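Long-range contact in metallophosphoesterase (Clostridium thermocellum, PDB 4J6O), which probably removes phosphate from 2',3'-phosphate RNA ends as the manganese-binding, calcineurin-like phosphatase component of the bacterial Pnkp-Hen1 RNA repair system: residues T74-K78 with E125-F129. Coordinates in Å, arbitrary orientation, origin at the centre of the assembly. Where two conformers were deposited one is given. Numbering follows the deposited sequence.
Sequences TEVLK and EPQEF
Lys78 NZ forms a salt bridge with Glu125, 3.2 Å from OE1 and, more weakly, 3.3 Å from OE2, the ionic half of a lysine that serves as both ion and hydrocarbon. Glu125 OE1 also accepts a weak 3.3 Å hydrogen bond from Thr74 OG1 (chi1 p), and a salt bridge from Lys78 NZ to Glu75 OE2, its hydrogen bond weak at 3.4 Å, completes a three-residue network. Residues 74-78 are helical; Glu125 is extended, Pro126 takes the N-cap position and the helix follows. CA atoms are 8.2 Å apart for Thr74 and Glu125, 8.9 Å for Lys78 and Phe129. The Lys78 chain (chi1 m, chi2 to chi4 trans) crosses one face of the Phe129 ring (chi1 t), a CH-pi contact with Lys78 CE 4.2 Å from the centroid; Leu77 CB meets the edge, 4.1 Å from Phe129 CZ. Helix 73-86 thus packs against the N-terminal end of helix 127-138 and the residue before its N-cap. One ammonium offsets the repulsion between Glu75 and Glu125 while its methylenes cover an aromatic ring.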
loop_
_atom_site.group_PDB
_atom_site.type_symbol
_atom_site.label_atom_id
_atom_site.label_comp_id
_atom_site.label_asym_id
_atom_site.label_seq_id
_atom_site.Cartn_x
_atom_site.Cartn_y
_atom_site.Cartn_z
ATOM N N THR A 74 -3.685 14.283 -0.501
ATOM C CA THR A 74 -4.793 14.300 -1.459
ATOM C C THR A 74 -4.317 14.131 -2.912
ATOM O O THR A 74 -5.005 13.538 -3.694
ATOM C CB THR A 74 -5.706 15.553 -1.370
ATOM O OG1 THR A 74 -4.949 16.718 -1.690
ATOM C CG2 THR A 74 -6.279 15.698 0.030
ATOM N N GLU A 75 -3.104 14.600 -3.208
ATOM C CA GLU A 75 -2.542 14.409 -4.539
ATOM C C GLU A 75 -2.234 12.933 -4.757
ATOM O O GLU A 75 -2.514 12.411 -5.844
ATOM C CB GLU A 75 -1.289 15.254 -4.761
ATOM C CG GLU A 75 -1.561 16.761 -4.816
ATOM C CD GLU A 75 -2.789 17.129 -5.651
ATOM O OE1 GLU A 75 -2.822 16.800 -6.860
ATOM O OE2 GLU A 75 -3.726 17.742 -5.083
ATOM N N VAL A 76 -1.663 12.271 -3.736
ATOM C CA VAL A 76 -1.472 10.830 -3.836
ATOM C C VAL A 76 -2.815 10.139 -4.117
ATOM O O VAL A 76 -2.924 9.263 -4.959
ATOM C CB VAL A 76 -0.859 10.226 -2.543
ATOM C CG1 VAL A 76 -0.861 8.707 -2.588
ATOM C CG2 VAL A 76 0.591 10.734 -2.362
ATOM N N LEU A 77 -3.844 10.528 -3.375
ATOM C CA LEU A 77 -5.134 9.883 -3.553
ATOM C C LEU A 77 -5.671 10.102 -4.959
ATOM O O LEU A 77 -6.160 9.162 -5.618
ATOM C CB LEU A 77 -6.136 10.432 -2.531
ATOM C CG LEU A 77 -5.994 9.778 -1.166
ATOM C CD1 LEU A 77 -6.743 10.633 -0.153
ATOM C CD2 LEU A 77 -6.536 8.372 -1.189
ATOM N N LYS A 78 -5.577 11.329 -5.434
ATOM C CA LYS A 78 -6.110 11.603 -6.779
ATOM C C LYS A 78 -5.373 10.782 -7.828
ATOM O O LYS A 78 -5.962 10.273 -8.769
ATOM C CB LYS A 78 -5.966 13.092 -7.097
ATOM C CG LYS A 78 -6.874 13.955 -6.259
ATOM C CD LYS A 78 -6.559 15.415 -6.404
ATOM C CE LYS A 78 -7.265 16.208 -5.332
ATOM N NZ LYS A 78 -7.113 17.618 -5.627
ATOM N N GLU A 125 -10.487 20.032 0.423
ATOM C CA GLU A 125 -11.071 19.492 -0.808
ATOM C C GLU A 125 -12.576 19.552 -0.709
ATOM O O GLU A 125 -13.106 19.586 0.399
ATOM C CB GLU A 125 -10.669 18.027 -0.990
ATOM C CG GLU A 125 -9.176 17.795 -1.156
ATOM C CD GLU A 125 -8.692 18.246 -2.522
ATOM O OE1 GLU A 125 -7.495 18.577 -2.647
ATOM O OE2 GLU A 125 -9.512 18.272 -3.464
ATOM N N PRO A 126 -13.270 19.552 -1.863
ATOM C CA PRO A 126 -14.736 19.500 -1.884
ATOM C C PRO A 126 -15.282 18.173 -1.396
ATOM O O PRO A 126 -14.532 17.236 -1.152
ATOM C CB PRO A 126 -15.079 19.697 -3.368
ATOM C CG PRO A 126 -13.869 19.329 -4.091
ATOM C CD PRO A 126 -12.717 19.701 -3.217
ATOM N N GLN A 127 -16.599 18.097 -1.279
ATOM C CA GLN A 127 -17.250 16.970 -0.633
ATOM C C GLN A 127 -17.398 15.786 -1.554
ATOM O O GLN A 127 -17.284 14.642 -1.121
ATOM C CB GLN A 127 -18.634 17.388 -0.164
ATOM C CG GLN A 127 -19.381 16.287 0.543
ATOM C CD GLN A 127 -18.663 15.828 1.792
ATOM O OE1 GLN A 127 -18.087 16.639 2.522
ATOM N NE2 GLN A 127 -18.690 14.526 2.047
ATOM N N GLU A 128 -17.684 16.059 -2.823
ATOM C CA GLU A 128 -17.788 14.989 -3.807
ATOM C C GLU A 128 -16.466 14.203 -3.913
ATOM O O GLU A 128 -16.486 13.002 -4.146
ATOM C CB GLU A 128 -18.243 15.502 -5.181
ATOM C CG GLU A 128 -17.287 16.478 -5.865
ATOM C CD GLU A 128 -17.627 17.949 -5.598
ATOM O OE1 GLU A 128 -17.207 18.810 -6.406
ATOM O OE2 GLU A 128 -18.302 18.246 -4.586
ATOM N N PHE A 129 -15.332 14.877 -3.734
ATOM C CA PHE A 129 -14.054 14.168 -3.700
ATOM C C PHE A 129 -13.931 13.321 -2.448
ATOM O O PHE A 129 -13.393 12.221 -2.479
ATOM C CB PHE A 129 -12.861 15.112 -3.764
ATOM C CG PHE A 129 -11.532 14.403 -3.699
ATOM C CD1 PHE A 129 -11.115 13.600 -4.742
ATOM C CD2 PHE A 129 -10.694 14.554 -2.590
ATOM C CE1 PHE A 129 -9.874 12.939 -4.688
ATOM C CE2 PHE A 129 -9.452 13.896 -2.529
ATOM C CZ PHE A 129 -9.049 13.092 -3.572
#